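PDB 5ZB2: DNA repair protein RAD7, which takes part in global genome nucleotide excision repair, removing lesions from non-transcribed DNA as a component of the complex with RAD16 and ABF1. Local coordinates for residues F208-I213 and L238-L243; L268-L273 and L296-F301. All coordinates share one frame; numbering follows the deposited sequence.

In the fold
This chain, the C-terminal part of RAD7, winds after helix 8-41 into a leucine-rich-repeat solenoid, and both contacts join successive strands of its parallel array. Interaction 1 closes a loop when the chain, having left strand 210-214 and passed through helix 224-234, returns as strand 240-244. Interaction 2 does the same two turns further on, past the turn that leads from strand 240-244 to 270-272, taking in strand 270-272, helix 281-290 and strand 298-300. The loops follow in series, neither nested nor crossing. Strands 240-244 and 270-272 lie side by side between them, probably bonded from R239 O to E269 N and from L243 N to S272 O, so the two contacts continue one another.

Interaction 1 (F208-I213 and L238-L243); sequences FHSLCI and LRKLVL. With GOL (glycerol), chain G.
S210 to I213 and K240 to L243 run as neighbouring parallel strands, paired residue for residue, their axes 4.8 Å apart at closest and inclined by 8°. This is the repeat-to-repeat step of a leucine-rich-repeat solenoid, with helix 224-234 on the path between the strands. Bonding begins just ahead of them at H209 O, which two amides grip: R239 N at 2.7 Å and K240 N at 2.8 Å. L211 N, V242 N and I213 N then continue the ladder.

The H209 and R239 side chains meet flat. The guanidinium stacks on the imidazole, centres 3.9 Å apart and planes 20° from parallel, with NH2 of R239 over the middle of the ring. H209 reaches this spot with CG between its own backbone N and carbonyl carbon (chi1 57°). The ring is steadied at its edge, where ND1 of H209 is hydrogen-bonded in plane to OG of S210 at 3.0 Å; the cation above would probably disfavour protonation. With an alanine here, the R239 guanidinium would probably be freer to turn, and S210 OG would lose its ND1 partner. A glycerol, probably from the crystallisation liquor, spans the group: S210 OG bonds its O2 at 2.7 Å, R239 NE bonds its O1, and E269 OE2 from the next repeat also holds it.

The other side of the strands carries L211, I213, L241 and L243. L211, which also packs on L230 and I234 of helix 224-234, lies alongside L241 and points the same way, CD2 of L211 to CD1 of L241 at 4.1 Å. I213 and L243 repeat the pairing, with CD2 of L243 set 3.8 Å from CB of I213.

Interaction 2 (L268-L273 and L296-F301); sequences LEVLSL and LIECSF
E269 O takes two amide donors from the next turn of the leucine-rich-repeat solenoid, I297 N at 2.7 Å and E298 N at 3.1 Å. From this fork the strands 270-272 and 298-300 run parallel, 6° apart in direction. The bonds alternate between them: L271 N to E298 O, S300 N to L271 O, and L273 N to S300 O, the last at 3.2 Å.

L296 makes the apolar contact. Its CG stands anti to its backbone N (chi1 -169°), and the CD1 branch beyond tucks in beside the fork, 3.6 Å from E269 O and 4.0 Å from CB of L271. On the side of the strands that bears V270, S272, E298 and S300 the touching is lighter: CG2 of V270 meets the first carbon of the E298 side chain, CB, at 4.2 Å.

Further out, L296 and C299 both lean on L315 of helix 309-320 and on L324, which ties the contact to the part of the chain that follows strand 298-300. In the opposite direction V270 and L271 pack against K240 and L241 of the preceding strand. The two serines stand in step, their hydroxyls hydrogen-bonded to different acceptors. OG of S300 goes to OE2 of E274, while OG of S272, 3.9 Å from CB of S300, is bonded to OD1 of N244.

Interaction 1 (F208-I213 and L238-L243)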
ATOM      1  N   PHE A 208      30.992  21.944   3.812  1.00 44.59           N
ATOM      2  CA  PHE A 208      30.060  21.752   4.918  1.00 40.89           C
ATOM      3  C   PHE A 208      29.598  23.103   5.447  1.00 40.06           C
ATOM      4  O   PHE A 208      30.412  24.002   5.675  1.00 41.14           O
ATOM      5  CB  PHE A 208      30.716  20.938   6.036  1.00 40.47           C
ATOM      6  CG  PHE A 208      29.734  20.360   7.013  1.00 40.28           C
ATOM      7  CD1 PHE A 208      29.271  21.111   8.080  1.00 38.69           C
ATOM      8  CD2 PHE A 208      29.263  19.066   6.856  1.00 38.48           C
ATOM      9  CE1 PHE A 208      28.355  20.579   8.975  1.00 38.61           C
ATOM     10  CE2 PHE A 208      28.352  18.532   7.744  1.00 37.42           C
ATOM     11  CZ  PHE A 208      27.896  19.289   8.806  1.00 38.65           C
ATOM     12  N   HIS A 209      28.285  23.248   5.650  1.00 38.96           N
ATOM     13  CA  HIS A 209      27.744  24.553   6.007  1.00 39.83           C
ATOM     14  C   HIS A 209      26.709  24.566   7.126  1.00 38.27           C
ATOM     15  O   HIS A 209      26.405  25.659   7.617  1.00 38.17           O
ATOM     16  CB  HIS A 209      27.130  25.222   4.765  1.00 42.36           C
ATOM     17  CG  HIS A 209      26.063  24.412   4.093  1.00 43.23           C
ATOM     18  ND1 HIS A 209      24.793  24.276   4.612  1.00 44.08           N
ATOM     19  CD2 HIS A 209      26.071  23.716   2.932  1.00 43.61           C
ATOM     20  CE1 HIS A 209      24.068  23.522   3.805  1.00 43.73           C
ATOM     21  NE2 HIS A 209      24.820  23.168   2.778  1.00 45.06           N
ATOM     22  N   SER A 210      26.165  23.427   7.561  1.00 34.91           N
ATOM     23  CA  SER A 210      25.090  23.420   8.554  1.00 37.86           C
ATOM     24  C   SER A 210      25.289  22.283   9.546  1.00 35.92           C
ATOM     25  O   SER A 210      25.250  21.108   9.165  1.00 33.31           O
ATOM     26  CB  SER A 210      23.719  23.294   7.880  1.00 38.70           C
ATOM     27  OG  SER A 210      23.363  24.493   7.216  1.00 42.36           O
ATOM     28  N   LEU A 211      25.472  22.636  10.817  1.00 35.05           N
ATOM     29  CA  LEU A 211      25.609  21.677  11.904  1.00 33.96           C
ATOM     30  C   LEU A 211      24.597  22.010  12.983  1.00 34.51           C
ATOM     31  O   LEU A 211      24.544  23.151  13.457  1.00 33.41           O
ATOM     32  CB  LEU A 211      27.018  21.699  12.508  1.00 34.81           C
ATOM     33  CG  LEU A 211      27.182  20.801  13.741  1.00 36.28           C
ATOM     34  CD1 LEU A 211      27.112  19.347  13.334  1.00 36.61           C
ATOM     35  CD2 LEU A 211      28.473  21.098  14.471  1.00 39.38           C
ATOM     36  N   CYS A 212      23.797  21.016  13.372  0.62 37.49           N
ATOM     37  CA  CYS A 212      22.792  21.170  14.419  0.62 36.75           C
ATOM     38  C   CYS A 212      22.942  20.030  15.415  0.62 34.37           C
ATOM     39  O   CYS A 212      22.898  18.858  15.028  0.62 35.33           O
ATOM     40  CB  CYS A 212      21.376  21.181  13.834  0.62 36.86           C
ATOM     41  SG  CYS A 212      21.071  22.491  12.628  0.62 37.53           S
ATOM     42  N   ILE A 213      23.119  20.374  16.689  1.00 33.54           N
ATOM     43  CA  ILE A 213      23.188  19.394  17.771  1.00 33.92           C
ATOM     44  C   ILE A 213      22.350  19.935  18.920  1.00 35.10           C
ATOM     45  O   ILE A 213      22.603  21.045  19.399  1.00 31.67           O
ATOM     46  CB  ILE A 213      24.629  19.125  18.246  1.00 33.27           C
ATOM     47  CG1 ILE A 213      25.499  18.628  17.085  1.00 34.13           C
ATOM     48  CG2 ILE A 213      24.620  18.111  19.387  1.00 31.58           C
ATOM     49  CD1 ILE A 213      26.976  18.421  17.440  1.00 32.39           C
ATOM     50  N   LEU A 238      31.045  27.368   7.366  1.00 41.00           N
ATOM     51  CA  LEU A 238      29.870  27.176   8.205  1.00 41.84           C
ATOM     52  C   LEU A 238      28.903  28.347   8.053  1.00 39.97           C
ATOM     53  O   LEU A 238      29.270  29.500   8.306  1.00 39.07           O
ATOM     54  CB  LEU A 238      30.308  27.022   9.658  1.00 39.57           C
ATOM     55  CG  LEU A 238      29.309  26.462  10.664  1.00 40.06           C
ATOM     56  CD1 LEU A 238      28.753  25.119  10.212  1.00 37.73           C
ATOM     57  CD2 LEU A 238      29.994  26.321  12.014  1.00 40.91           C
ATOM     58  N   ARG A 239      27.666  28.051   7.645  1.00 38.79           N
ATOM     59  CA  ARG A 239      26.614  29.059   7.564  1.00 41.41           C
ATOM     60  C   ARG A 239      25.529  28.889   8.620  1.00 39.99           C
ATOM     61  O   ARG A 239      24.753  29.826   8.842  1.00 41.21           O
ATOM     62  CB  ARG A 239      25.963  29.042   6.171  1.00 44.44           C
ATOM     63  CG  ARG A 239      26.952  29.203   5.020  1.00 43.91           C
ATOM     64  CD  ARG A 239      26.246  29.532   3.708  1.00 48.37           C
ATOM     65  NE  ARG A 239      25.231  28.541   3.353  1.00 51.08           N
ATOM     66  CZ  ARG A 239      25.408  27.530   2.505  1.00 53.16           C
ATOM     67  NH1 ARG A 239      26.572  27.349   1.896  1.00 49.54           N
ATOM     68  NH2 ARG A 239      24.408  26.693   2.260  1.00 56.87           N
ATOM     69  N   LYS A 240      25.452  27.733   9.276  1.00 39.34           N
ATOM     70  CA  LYS A 240      24.440  27.480  10.298  1.00 37.51           C
ATOM     71  C   LYS A 240      25.068  26.667  11.417  1.00 35.32           C
ATOM     72  O   LYS A 240      25.494  25.530  11.192  1.00 35.63           O
ATOM     73  CB  LYS A 240      23.237  26.737   9.703  1.00 40.73           C
ATOM     74  CG  LYS A 240      22.158  26.354  10.709  1.00 42.48           C
ATOM     75  CD  LYS A 240      20.993  25.654  10.021  1.00 45.86           C
ATOM     76  CE  LYS A 240      19.814  25.450  10.955  1.00 47.13           C
ATOM     77  NZ  LYS A 240      18.646  24.859  10.244  1.00 55.24           N
ATOM     78  N   LEU A 241      25.119  27.243  12.617  1.00 33.07           N
ATOM     79  CA  LEU A 241      25.617  26.546  13.798  1.00 33.17           C
ATOM     80  C   LEU A 241      24.559  26.595  14.890  1.00 33.26           C
ATOM     81  O   LEU A 241      24.187  27.681  15.350  1.00 34.20           O
ATOM     82  CB  LEU A 241      26.926  27.166  14.292  1.00 33.52           C
ATOM     83  CG  LEU A 241      27.538  26.504  15.530  1.00 31.64           C
ATOM     84  CD1 LEU A 241      27.918  25.064  15.235  1.00 32.86           C
ATOM     85  CD2 LEU A 241      28.744  27.293  16.022  1.00 34.16           C
ATOM     86  N   VAL A 242      24.090  25.423  15.314  1.00 33.71           N
ATOM     87  CA  VAL A 242      23.055  25.303  16.335  1.00 33.62           C
ATOM     88  C   VAL A 242      23.533  24.297  17.374  1.00 32.43           C
ATOM     89  O   VAL A 242      23.697  23.111  17.066  1.00 32.39           O
ATOM     90  CB  VAL A 242      21.704  24.869  15.736  1.00 34.88           C
ATOM     91  CG1 VAL A 242      20.677  24.570  16.838  1.00 34.62           C
ATOM     92  CG2 VAL A 242      21.162  25.952  14.805  1.00 34.13           C
ATOM     93  N   LEU A 243      23.760  24.770  18.599  1.00 32.80           N
ATOM     94  CA  LEU A 243      24.166  23.925  19.724  1.00 33.47           C
ATOM     95  C   LEU A 243      23.279  24.300  20.909  1.00 34.58           C
ATOM     96  O   LEU A 243      23.598  25.226  21.661  1.00 35.27           O
ATOM     97  CB  LEU A 243      25.643  24.105  20.053  1.00 31.82           C
ATOM     98  CG  LEU A 243      26.649  23.803  18.939  1.00 34.81           C
ATOM     99  CD1 LEU A 243      28.043  24.282  19.336  1.00 31.89           C
ATOM    100  CD2 LEU A 243      26.658  22.314  18.617  1.00 36.04           C
TER
HETATM  101  C1  GOL G 605      21.726  26.824   4.362  1.00 64.18           C
HETATM  102  O1  GOL G 605      22.183  28.153   4.235  1.00 64.56           O
HETATM  103  C2  GOL G 605      20.888  26.692   5.632  1.00 76.80           C
HETATM  104  O2  GOL G 605      21.046  25.413   6.210  1.00 58.64           O
HETATM  105  C3  GOL G 605      21.292  27.771   6.632  1.00 68.41           C
HETATM  106  O3  GOL G 605      20.575  28.961   6.383  1.00 68.14           O

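Interaction 2 (L268-L273 and L296-F301)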
ATOM      1  N   LEU A 268      28.199  33.122   8.532  1.00 41.30           N
ATOM      2  CA  LEU A 268      27.120  32.576   9.348  1.00 42.21           C
ATOM      3  C   LEU A 268      25.821  33.335   9.111  1.00 43.10           C
ATOM      4  O   LEU A 268      25.772  34.565   9.196  1.00 42.91           O
ATOM      5  CB  LEU A 268      27.489  32.627  10.829  1.00 40.72           C
ATOM      6  CG  LEU A 268      28.505  31.597  11.332  1.00 39.63           C
ATOM      7  CD1 LEU A 268      28.791  31.855  12.801  1.00 36.61           C
ATOM      8  CD2 LEU A 268      28.003  30.171  11.129  1.00 40.65           C
ATOM      9  N   GLU A 269      24.763  32.585   8.810  1.00 42.73           N
ATOM     10  CA  GLU A 269      23.427  33.139   8.684  1.00 45.25           C
ATOM     11  C   GLU A 269      22.526  32.773   9.851  1.00 42.25           C
ATOM     12  O   GLU A 269      21.569  33.504  10.124  1.00 43.38           O
ATOM     13  CB  GLU A 269      22.780  32.662   7.375  1.00 46.89           C
ATOM     14  CG  GLU A 269      23.725  32.738   6.177  1.00 49.42           C
ATOM     15  CD  GLU A 269      23.108  32.212   4.898  1.00 56.55           C
ATOM     16  OE1 GLU A 269      23.460  32.729   3.819  1.00 60.19           O
ATOM     17  OE2 GLU A 269      22.279  31.281   4.969  1.00 61.32           O
ATOM     18  N   VAL A 270      22.825  31.682  10.554  1.00 41.02           N
ATOM     19  CA  VAL A 270      22.031  31.217  11.685  1.00 40.56           C
ATOM     20  C   VAL A 270      22.984  30.784  12.789  1.00 37.30           C
ATOM     21  O   VAL A 270      23.912  30.006  12.546  1.00 36.16           O
ATOM     22  CB  VAL A 270      21.104  30.052  11.288  1.00 41.09           C
ATOM     23  CG1 VAL A 270      20.334  29.535  12.505  1.00 40.96           C
ATOM     24  CG2 VAL A 270      20.151  30.482  10.182  1.00 44.02           C
ATOM     25  N   LEU A 271      22.746  31.271  14.005  1.00 37.99           N
ATOM     26  CA  LEU A 271      23.586  30.944  15.152  1.00 37.14           C
ATOM     27  C   LEU A 271      22.700  30.779  16.373  1.00 36.30           C
ATOM     28  O   LEU A 271      21.946  31.693  16.719  1.00 38.37           O
ATOM     29  CB  LEU A 271      24.639  32.029  15.401  1.00 35.77           C
ATOM     30  CG  LEU A 271      25.515  31.782  16.634  1.00 35.53           C
ATOM     31  CD1 LEU A 271      26.415  30.571  16.412  1.00 35.12           C
ATOM     32  CD2 LEU A 271      26.336  33.013  16.986  1.00 38.11           C
ATOM     33  N   SER A 272      22.805  29.630  17.038  1.00 35.94           N
ATOM     34  CA  SER A 272      22.015  29.365  18.234  1.00 35.74           C
ATOM     35  C   SER A 272      22.853  28.611  19.256  1.00 32.67           C
ATOM     36  O   SER A 272      23.430  27.567  18.939  1.00 31.03           O
ATOM     37  CB  SER A 272      20.754  28.560  17.893  1.00 34.73           C
ATOM     38  OG  SER A 272      20.058  28.180  19.071  1.00 37.07           O
ATOM     39  N   LEU A 273      22.884  29.123  20.488  1.00 34.45           N
ATOM     40  CA  LEU A 273      23.674  28.533  21.566  1.00 36.75           C
ATOM     41  C   LEU A 273      22.835  28.477  22.845  1.00 38.29           C
ATOM     42  O   LEU A 273      23.226  28.952  23.904  1.00 48.10           O
ATOM     43  CB  LEU A 273      24.957  29.327  21.799  1.00 37.13           C
ATOM     44  CG  LEU A 273      25.889  29.535  20.607  1.00 37.84           C
ATOM     45  CD1 LEU A 273      27.035  30.457  20.998  1.00 40.53           C
ATOM     46  CD2 LEU A 273      26.422  28.205  20.107  1.00 36.59           C
ATOM     47  N   LEU A 296      24.078  37.471   9.219  1.00 47.45           N
ATOM     48  CA  LEU A 296      23.349  36.775  10.271  1.00 47.37           C
ATOM     49  C   LEU A 296      21.867  37.128  10.199  1.00 47.67           C
ATOM     50  O   LEU A 296      21.483  38.287  10.385  1.00 47.27           O
ATOM     51  CB  LEU A 296      23.929  37.129  11.636  1.00 45.84           C
ATOM     52  CG  LEU A 296      23.448  36.281  12.817  1.00 45.24           C
ATOM     53  CD1 LEU A 296      23.842  34.823  12.649  1.00 42.14           C
ATOM     54  CD2 LEU A 296      23.996  36.834  14.125  1.00 44.52           C
ATOM     55  N   ILE A 297      21.041  36.124   9.926  1.00 47.71           N
ATOM     56  CA  ILE A 297      19.603  36.304   9.782  1.00 48.95           C
ATOM     57  C   ILE A 297      18.865  35.943  11.063  1.00 48.77           C
ATOM     58  O   ILE A 297      17.877  36.588  11.417  1.00 49.12           O
ATOM     59  CB  ILE A 297      19.094  35.462   8.589  1.00 50.15           C
ATOM     60  CG1 ILE A 297      19.725  35.943   7.280  1.00 52.94           C
ATOM     61  CG2 ILE A 297      17.571  35.488   8.495  1.00 55.76           C
ATOM     62  CD1 ILE A 297      19.408  37.383   6.912  1.00 57.89           C
ATOM     63  N   GLU A 298      19.341  34.919  11.767  1.00 47.16           N
ATOM     64  CA  GLU A 298      18.680  34.411  12.956  1.00 47.90           C
ATOM     65  C   GLU A 298      19.724  34.154  14.027  1.00 44.33           C
ATOM     66  O   GLU A 298      20.784  33.584  13.745  1.00 43.32           O
ATOM     67  CB  GLU A 298      17.913  33.123  12.639  1.00 50.94           C
ATOM     68  CG  GLU A 298      17.047  32.602  13.769  1.00 56.08           C
ATOM     69  CD  GLU A 298      16.358  31.301  13.403  1.00 62.08           C
ATOM     70  OE1 GLU A 298      16.494  30.318  14.161  1.00 60.20           O
ATOM     71  OE2 GLU A 298      15.693  31.260  12.346  1.00 64.26           O
ATOM     72  N   CYS A 299      19.425  34.577  15.253  1.00 43.04           N
ATOM     73  CA  CYS A 299      20.341  34.387  16.369  1.00 42.63           C
ATOM     74  C   CYS A 299      19.541  34.180  17.647  1.00 41.00           C
ATOM     75  O   CYS A 299      18.601  34.933  17.915  1.00 40.67           O
ATOM     76  CB  CYS A 299      21.276  35.587  16.521  1.00 41.02           C
ATOM     77  SG  CYS A 299      22.489  35.393  17.839  1.00 42.65           S
ATOM     78  N   SER A 300      19.922  33.171  18.432  1.00 36.07           N
ATOM     79  CA  SER A 300      19.258  32.880  19.697  1.00 36.93           C
ATOM     80  C   SER A 300      20.284  32.610  20.787  1.00 37.32           C
ATOM     81  O   SER A 300      21.217  31.825  20.589  1.00 37.09           O
ATOM     82  CB  SER A 300      18.320  31.678  19.577  1.00 37.99           C
ATOM     83  OG  SER A 300      17.775  31.346  20.847  1.00 35.39           O
ATOM     84  N   PHE A 301      20.096  33.258  21.935  1.00 36.75           N
ATOM     85  CA  PHE A 301      20.871  32.997  23.141  1.00 37.87           C
ATOM     86  C   PHE A 301      19.963  32.570  24.292  1.00 38.19           C
ATOM     87  O   PHE A 301      20.282  32.796  25.461  1.00 36.13           O
ATOM     88  CB  PHE A 301      21.686  34.227  23.542  1.00 40.35           C
ATOM     89  CG  PHE A 301      22.658  34.688  22.492  1.00 39.11           C
ATOM     90  CD1 PHE A 301      23.679  33.859  22.063  1.00 40.03           C
ATOM     91  CD2 PHE A 301      22.560  35.958  21.949  1.00 41.65           C
ATOM     92  CE1 PHE A 301      24.579  34.284  21.098  1.00 41.23           C
ATOM     93  CE2 PHE A 301      23.460  36.391  20.987  1.00 44.03           C
ATOM     94  CZ  PHE A 301      24.466  35.554  20.561  1.00 40.27           C
TER